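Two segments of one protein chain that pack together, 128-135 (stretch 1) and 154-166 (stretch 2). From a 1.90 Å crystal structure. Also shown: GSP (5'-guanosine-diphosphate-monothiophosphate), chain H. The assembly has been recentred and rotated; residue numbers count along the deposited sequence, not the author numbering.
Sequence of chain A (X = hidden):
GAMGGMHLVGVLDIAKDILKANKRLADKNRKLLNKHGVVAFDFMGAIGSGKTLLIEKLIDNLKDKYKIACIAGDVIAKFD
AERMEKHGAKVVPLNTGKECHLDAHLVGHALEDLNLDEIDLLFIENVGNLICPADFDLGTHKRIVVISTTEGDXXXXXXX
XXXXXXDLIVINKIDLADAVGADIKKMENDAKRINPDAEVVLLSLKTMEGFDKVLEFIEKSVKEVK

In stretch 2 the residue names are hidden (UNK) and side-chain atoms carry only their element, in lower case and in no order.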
ATOM      1  N   GLY A 128      -6.401   1.362   1.708  1.00 16.11           N
ATOM      2  CA  GLY A 128      -5.362   0.803   0.835  1.00 16.84           C
ATOM      3  C   GLY A 128      -4.226   0.173   1.618  1.00 17.48           C
ATOM      4  O   GLY A 128      -3.377   0.875   2.164  1.00 17.43           O
ATOM      5  N   ASN A 129      -4.222  -1.160   1.662  1.00 18.39           N
ATOM      6  CA  ASN A 129      -3.308  -1.946   2.488  1.00 19.30           C
ATOM      7  C   ASN A 129      -3.512  -3.409   2.120  1.00 19.86           C
ATOM      8  O   ASN A 129      -4.653  -3.878   2.064  1.00 19.70           O
ATOM      9  CB  ASN A 129      -3.619  -1.738   3.982  1.00 19.43           C
ATOM     10  CG  ASN A 129      -2.491  -2.207   4.907  1.00 20.61           C
ATOM     11  OD1 ASN A 129      -2.108  -3.378   4.912  1.00 21.69           O
ATOM     12  ND2 ASN A 129      -1.978  -1.288   5.715  1.00 21.55           N
ATOM     13  N   LEU A 130      -2.418  -4.127   1.871  1.00 20.30           N
ATOM     14  CA  LEU A 130      -2.494  -5.544   1.509  1.00 20.95           C
ATOM     15  C   LEU A 130      -2.255  -6.504   2.679  1.00 21.74           C
ATOM     16  O   LEU A 130      -2.183  -7.719   2.481  1.00 21.87           O
ATOM     17  CB  LEU A 130      -1.527  -5.867   0.360  1.00 20.73           C
ATOM     18  CG  LEU A 130      -1.870  -5.411  -1.062  1.00 20.29           C
ATOM     19  CD1 LEU A 130      -0.750  -5.810  -2.012  1.00 19.16           C
ATOM     20  CD2 LEU A 130      -3.210  -5.981  -1.544  1.00 18.71           C
ATOM     21  N   ILE A 131      -2.141  -5.963   3.889  1.00 22.73           N
ATOM     22  CA  ILE A 131      -1.863  -6.774   5.078  1.00 23.49           C
ATOM     23  C   ILE A 131      -3.076  -6.906   6.010  1.00 23.83           C
ATOM     24  O   ILE A 131      -3.672  -7.984   6.092  1.00 23.93           O
ATOM     25  CB  ILE A 131      -0.601  -6.267   5.846  1.00 23.66           C
ATOM     26  CG1 ILE A 131       0.679  -6.594   5.073  1.00 23.76           C
ATOM     27  CG2 ILE A 131      -0.499  -6.900   7.224  1.00 24.12           C
ATOM     28  CD1 ILE A 131       1.139  -5.508   4.144  1.00 24.21           C
ATOM     29  N   CYS A 132      -3.447  -5.811   6.681  1.00 24.02           N
ATOM     30  CA  CYS A 132      -4.462  -5.831   7.752  1.00 24.24           C
ATOM     31  C   CYS A 132      -5.879  -6.256   7.352  1.00 23.98           C
ATOM     32  O   CYS A 132      -6.513  -7.017   8.092  1.00 23.89           O
ATOM     33  CB  CYS A 132      -4.547  -4.475   8.450  1.00 24.25           C
ATOM     34  SG  CYS A 132      -2.987  -3.705   8.875  1.00 26.12           S
ATOM     35  N   PRO A 133      -6.401  -5.745   6.212  1.00 23.83           N
ATOM     36  CA  PRO A 133      -7.781  -6.082   5.846  1.00 23.72           C
ATOM     37  C   PRO A 133      -8.048  -7.576   5.633  1.00 23.67           C
ATOM     38  O   PRO A 133      -9.206  -7.997   5.651  1.00 23.86           O
ATOM     39  CB  PRO A 133      -7.993  -5.311   4.534  1.00 23.70           C
ATOM     40  CG  PRO A 133      -6.993  -4.209   4.571  1.00 23.86           C
ATOM     41  CD  PRO A 133      -5.797  -4.826   5.226  1.00 23.68           C
ATOM     42  N   ALA A 134      -6.992  -8.366   5.446  1.00 23.59           N
ATOM     43  CA  ALA A 134      -7.128  -9.805   5.220  1.00 23.48           C
ATOM     44  C   ALA A 134      -7.903 -10.506   6.337  1.00 23.47           C
ATOM     45  O   ALA A 134      -8.741 -11.369   6.068  1.00 23.66           O
ATOM     46  CB  ALA A 134      -5.759 -10.447   5.042  1.00 23.42           C
ATOM     47  N   ASP A 135      -7.629 -10.116   7.582  1.00 23.20           N
ATOM     48  CA  ASP A 135      -8.223 -10.760   8.758  1.00 22.83           C
ATOM     49  C   ASP A 135      -9.565 -10.173   9.199  1.00 22.27           C
ATOM     50  O   ASP A 135     -10.198 -10.705  10.113  1.00 22.20           O
ATOM     51  CB  ASP A 135      -7.241 -10.722   9.936  1.00 23.16           C
ATOM     52  CG  ASP A 135      -5.994 -11.556   9.693  1.00 24.20           C
ATOM     53  OD1 ASP A 135      -6.062 -12.552   8.938  1.00 25.61           O
ATOM     54  OD2 ASP A 135      -4.941 -11.211  10.268  1.00 25.74           O
ATOM     55  N   UNK A 154       5.582  -9.110  -8.721  1.00 15.11           N
ATOM     56  CA  UNK A 154       5.769 -10.005  -7.574  1.00 15.61           C
ATOM     57  C   UNK A 154       4.736  -9.754  -6.477  1.00 15.50           C
ATOM     58  O   UNK A 154       4.691 -10.478  -5.482  1.00 15.34           O
ATOM     59  c   UNK A 154       7.181  -9.870  -6.991  1.00 16.13           C
ATOM     60  o   UNK A 154       9.376 -10.167  -7.865  1.00 20.51           O
ATOM     61  c   UNK A 154       8.223 -10.642  -7.783  1.00 17.73           C
ATOM     62  o   UNK A 154       7.900 -11.724  -8.317  1.00 20.42           O
ATOM     63  N   UNK A 155       3.904  -8.736  -6.684  1.00 15.26           N
ATOM     64  CA  UNK A 155       2.940  -8.255  -5.691  1.00 15.38           C
ATOM     65  C   UNK A 155       1.959  -9.323  -5.193  1.00 15.40           C
ATOM     66  O   UNK A 155       1.638  -9.372  -4.000  1.00 15.22           O
ATOM     67  c   UNK A 155       1.159  -6.503  -5.247  1.00 16.16           C
ATOM     68  o   UNK A 155       3.140  -5.985  -6.510  1.00 15.41           O
ATOM     69  c   UNK A 155       2.187  -7.022  -6.242  1.00 15.31           C
ATOM     70  N   UNK A 156       1.497 -10.185  -6.096  1.00 15.60           N
ATOM     71  CA  UNK A 156       0.579 -11.257  -5.705  1.00 15.69           C
ATOM     72  C   UNK A 156       1.290 -12.332  -4.870  1.00 16.23           C
ATOM     73  O   UNK A 156       0.800 -12.712  -3.806  1.00 15.69           O
ATOM     74  c   UNK A 156      -1.481 -11.064  -8.986  1.00 16.04           C
ATOM     75  c   UNK A 156      -1.028 -13.056  -6.497  1.00 15.64           C
ATOM     76  c   UNK A 156      -1.048 -10.775  -7.569  1.00 15.36           C
ATOM     77  c   UNK A 156      -0.175 -11.857  -6.920  1.00 15.92           C
ATOM     78  N   UNK A 157       2.455 -12.791  -5.319  1.00 16.83           N
ATOM     79  CA  UNK A 157       3.164 -13.827  -4.559  1.00 18.04           C
ATOM     80  C   UNK A 157       3.809 -13.323  -3.262  1.00 17.88           C
ATOM     81  O   UNK A 157       4.088 -14.117  -2.360  1.00 17.84           O
ATOM     82  o   UNK A 157       6.803 -14.435  -7.889  1.00 23.07           O
ATOM     83  c   UNK A 157       4.119 -14.662  -5.428  1.00 18.19           C
ATOM     84  c   UNK A 157       6.113 -14.881  -6.952  1.00 19.75           C
ATOM     85  o   UNK A 157       6.146 -16.084  -6.612  1.00 22.76           O
ATOM     86  c   UNK A 157       5.198 -13.923  -6.191  1.00 19.25           C
ATOM     87  N   UNK A 158       4.001 -12.004  -3.167  1.00 17.69           N
ATOM     88  CA  UNK A 158       4.511 -11.361  -1.953  1.00 17.74           C
ATOM     89  C   UNK A 158       3.453 -11.173  -0.869  1.00 17.56           C
ATOM     90  O   UNK A 158       3.791 -10.879   0.280  1.00 17.69           O
ATOM     91  c   UNK A 158       8.496  -8.371  -2.885  1.00 21.23           C
ATOM     92  c   UNK A 158       7.027  -8.645  -3.133  1.00 20.41           C
ATOM     93  c   UNK A 158       5.122  -9.998  -2.281  1.00 17.77           C
ATOM     94  c   UNK A 158       6.598 -10.016  -2.613  1.00 18.87           C
ATOM     95  n   UNK A 158       8.725  -7.488  -1.705  1.00 22.88           N
ATOM     96  N   UNK A 159       2.177 -11.314  -1.228  1.00 17.06           N
ATOM     97  CA  UNK A 159       1.089 -11.128  -0.263  1.00 17.07           C
ATOM     98  C   UNK A 159       0.006 -12.206  -0.394  1.00 16.98           C
ATOM     99  O   UNK A 159      -1.160 -11.881  -0.638  1.00 16.66           O
ATOM    100  c   UNK A 159       2.739  -7.024   0.455  1.00 18.63           C
ATOM    101  c   UNK A 159       2.190  -8.052  -1.402  1.00 17.76           C
ATOM    102  c   UNK A 159       1.476  -8.615  -0.397  1.00 17.77           C
ATOM    103  c   UNK A 159       0.472  -9.726  -0.402  1.00 17.26           C
ATOM    104  n   UNK A 159       1.839  -7.945   0.752  1.00 18.33           N
ATOM    105  n   UNK A 159       2.971  -7.068  -0.844  1.00 18.79           N
ATOM    106  N   UNK A 160       0.379 -13.491  -0.211  1.00 17.03           N
ATOM    107  CA  UNK A 160      -0.580 -14.576  -0.450  1.00 16.81           C
ATOM    108  C   UNK A 160      -1.746 -14.598   0.550  1.00 16.67           C
ATOM    109  O   UNK A 160      -2.833 -15.062   0.204  1.00 16.42           O
ATOM    110  c   UNK A 160       1.412 -15.447   0.558  1.00 17.05           C
ATOM    111  c   UNK A 160       0.279 -15.839  -0.330  1.00 16.92           C
ATOM    112  c   UNK A 160       1.689 -14.007   0.237  1.00 17.04           C
ATOM    113  N   UNK A 161      -1.516 -14.081   1.758  1.00 16.29           N
ATOM    114  CA  UNK A 161      -2.537 -14.021   2.806  1.00 15.79           C
ATOM    115  C   UNK A 161      -3.828 -13.337   2.401  1.00 15.45           C
ATOM    116  O   UNK A 161      -4.911 -13.931   2.500  1.00 14.86           O
ATOM    117  N   UNK A 162      -3.725 -12.090   1.934  1.00 14.82           N
ATOM    118  CA  UNK A 162      -4.914 -11.348   1.496  1.00 14.57           C
ATOM    119  C   UNK A 162      -5.517 -11.943   0.219  1.00 14.01           C
ATOM    120  O   UNK A 162      -6.739 -11.956   0.058  1.00 13.64           O
ATOM    121  c   UNK A 162      -4.653  -9.815   1.339  1.00 14.39           C
ATOM    122  c   UNK A 162      -5.982  -9.039   1.306  1.00 14.68           C
ATOM    123  c   UNK A 162      -5.838  -7.523   1.404  1.00 14.87           C
ATOM    124  c   UNK A 162      -3.775  -9.517   0.118  1.00 14.62           C
ATOM    125  N   UNK A 163      -4.650 -12.443  -0.666  1.00 13.84           N
ATOM    126  CA  UNK A 163      -5.074 -13.046  -1.933  1.00 13.80           C
ATOM    127  C   UNK A 163      -5.992 -14.235  -1.708  1.00 13.63           C
ATOM    128  O   UNK A 163      -6.955 -14.427  -2.447  1.00 13.86           O
ATOM    129  c   UNK A 163      -3.870 -13.461  -2.789  1.00 13.68           C
ATOM    130  c   UNK A 163      -2.739  -9.691  -4.003  1.00 14.30           C
ATOM    131  s   UNK A 163      -3.895 -11.040  -4.186  1.00 15.25           S
ATOM    132  c   UNK A 163      -3.006 -12.307  -3.259  1.00 14.20           C
ATOM    133  N   UNK A 164      -5.699 -15.015  -0.670  1.00 13.87           N
ATOM    134  CA  UNK A 164      -6.520 -16.174  -0.307  1.00 13.79           C
ATOM    135  C   UNK A 164      -7.905 -15.799   0.217  1.00 13.51           C
ATOM    136  O   UNK A 164      -8.797 -16.648   0.272  1.00 13.43           O
ATOM    137  c   UNK A 164      -4.546 -17.725   0.189  1.00 15.33           C
ATOM    138  c   UNK A 164      -3.975 -18.678   1.227  1.00 18.15           C
ATOM    139  n   UNK A 164      -1.559 -18.111   1.397  1.00 22.22           N
ATOM    140  c   UNK A 164      -5.795 -17.048   0.719  1.00 14.27           C
ATOM    141  c   UNK A 164      -2.559 -19.093   0.873  1.00 20.03           C
ATOM    142  N   UNK A 165      -8.082 -14.537   0.606  1.00 12.97           N
ATOM    143  CA  UNK A 165      -9.374 -14.071   1.125  1.00 12.35           C
ATOM    144  C   UNK A 165     -10.257 -13.482   0.019  1.00 11.93           C
ATOM    145  O   UNK A 165     -11.424 -13.165   0.247  1.00 12.02           O
ATOM    146  c   UNK A 165      -8.186 -13.543   3.309  1.00 12.78           C
ATOM    147  o   UNK A 165      -8.788 -11.777   1.769  1.00 12.30           O
ATOM    148  c   UNK A 165      -9.209 -13.046   2.287  1.00 12.37           C
ATOM    149  N   UNK A 166      -9.699 -13.366  -1.185  1.00 11.42           N
ATOM    150  CA  UNK A 166     -10.401 -12.753  -2.309  1.00 10.93           C
ATOM    151  C   UNK A 166     -11.314 -13.731  -3.042  1.00 10.86           C
ATOM    152  O   UNK A 166     -10.966 -14.901  -3.235  1.00 10.80           O
ATOM    153  c   UNK A 166      -9.403 -12.142  -3.278  1.00 10.93           C
TER
HETATM  154  PG  GSP H 300       7.616  -3.678  -2.374  1.00 12.52           P
HETATM  155  O3B GSP H 300       7.935  -2.804  -3.687  1.00  9.32           O
HETATM  156  S1G GSP H 300       6.542  -2.852  -1.308  1.00 14.52           S
HETATM  157  O2G GSP H 300       6.990  -4.987  -2.895  1.00 11.48           O
HETATM  158  O3G GSP H 300       8.933  -3.992  -1.651  1.00 11.52           O
HETATM  159  PB  GSP H 300       9.109  -1.707  -3.820  1.00  9.26           P
HETATM  160  O1B GSP H 300       8.618  -0.436  -3.251  1.00  9.44           O
HETATM  161  O2B GSP H 300      10.398  -2.153  -3.261  1.00  8.32           O
HETATM  162  PA  GSP H 300      10.153  -2.201  -6.472  1.00 10.14           P
HETATM  163  O1A GSP H 300      11.529  -1.671  -6.375  1.00  9.15           O
HETATM  164  O2A GSP H 300      10.110  -3.681  -6.369  1.00  8.61           O
HETATM  165  O3A GSP H 300       9.183  -1.476  -5.415  1.00  8.94           O
HETATM  166  O5' GSP H 300       9.500  -1.688  -7.850  1.00 10.13           O
HETATM  167  C5' GSP H 300       8.205  -2.102  -8.240  1.00 10.49           C
HETATM  168  C4' GSP H 300       8.103  -2.030  -9.761  1.00 10.87           C
HETATM  169  O4' GSP H 300       8.158  -0.677 -10.185  1.00 10.12           O
HETATM  170  C3' GSP H 300       9.262  -2.741 -10.443  1.00 11.45           C
HETATM  171  O3' GSP H 300       8.734  -3.438 -11.545  1.00 12.94           O
HETATM  172  C2' GSP H 300      10.174  -1.626 -10.914  1.00 11.22           C
HETATM  173  O2' GSP H 300      10.847  -1.980 -12.095  1.00 12.60           O
HETATM  174  C1' GSP H 300       9.186  -0.496 -11.143  1.00 10.02           C
HETATM  175  N9  GSP H 300       9.735   0.864 -11.003  1.00 10.21           N
HETATM  176  C8  GSP H 300      10.345   1.433  -9.910  1.00 10.03           C
HETATM  177  N7  GSP H 300      10.658   2.713 -10.225  1.00 10.18           N
HETATM  178  C5  GSP H 300      10.247   2.971 -11.488  1.00 10.09           C
HETATM  179  C6  GSP H 300      10.305   4.101 -12.304  1.00  9.98           C
HETATM  180  O6  GSP H 300      10.818   5.142 -11.905  1.00  9.35           O
HETATM  181  N1  GSP H 300       9.779   4.048 -13.580  1.00  9.76           N
HETATM  182  C2  GSP H 300       9.201   2.882 -14.049  1.00 10.36           C
HETATM  183  N2  GSP H 300       8.697   2.826 -15.275  1.00  9.53           N
HETATM  184  N3  GSP H 300       9.146   1.767 -13.237  1.00  9.98           N
HETATM  185  C4  GSP H 300       9.658   1.813 -11.981  1.00  9.85           C
HETATM  186  O   HOH W   1      -1.786 -10.309   2.933  1.00 19.45           O

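Position 154 has two side-chain carbons, the second carrying two oxygens; it lies out of reach of stretch 1, and the short carboxylate identifies D154. Position 155 has one carbon bearing an oxygen and a second carbon, the latter 3.8 Å from L130 CD1; this is the pattern of threonine, T155, and that carbon is CG2. At 156 four carbons fork at the first, one arm being two carbons long; the CA-to-CB bond points away from stretch 1, and the side chain comes no nearer than 7.5 Å. This is I156. Position 157 has three carbons, the third with two oxygens, and is also out of reach, hence E157.

Position 158 carries four carbons in a row ending in nitrogen and makes no contact with stretch 1. This is K158; its NZ forms a weak hydrogen bond to GSP O2G at 3.3 Å. The backbone N of K158 bonds to D154 O at 2.9 Å.

Position 159 shows one carbon followed by a five-membered ring of three carbons and two nitrogens. L130 CD1 sits over one face of this ring, 4.0 Å from the centroid and 19° off the normal, and its closest atom there is a ring carbon at 3.7 Å; I131 CD1 approaches a ring nitrogen at 4.2 Å. Only histidine matches, so this is H159, the carbon is CD2 and the nitrogen ND1. The L130 contact is CH-pi, and ND1 is buried by the contact without a partner in the model. H159 also occupies the N-cap position before the helix.

At 160 three carbons close a ring onto the backbone nitrogen: P160, the first helical residue. Position 161 has no side-chain atoms, and its backbone C lies 4.4 Å from A134 CB; it is G161. Position 162 again has four carbons forked at the first. The one-carbon arm is 3.4 Å from L130 O and 3.9 Å from L130 CD2, while the end of the two-carbon arm lies 3.9 Å from N129 O and 4.4 Å from P133 CB. This is I162, the atoms being CG2 and CD1.

Position 163 is an unbranched run of two carbons, sulfur and carbon, the last 4.5 Å from L130 CD2; this is M163, and that carbon is CE. Position 164, four carbons ending in nitrogen, exposed and out of reach, is K164. Position 165 has one carbon carrying an oxygen and a carbon, the latter 3.6 Å from A134 O: T165, through CG2. Its OG1 donates to I162 O at 2.7 Å. The single carbon at 166, without contact, gives A166.

The contact works by apolar packing, burying 394 Å² with no direct hydrogen bond across it. L130 contributes most, spanning T155, H159, I162 and M163. The backbones come nearest at A134 and I162, with A134 CA 4.6 Å from I162 CA and A134 CB 3.9 Å from I162 CB. One water supplies a polar link, donating to L130 O at 2.7 Å and accepting from I162 N at 2.8 Å, thereby satisfying an amide near the helix start.

Stretch 2, residues 154-166: DTIEKHPGIMKTA
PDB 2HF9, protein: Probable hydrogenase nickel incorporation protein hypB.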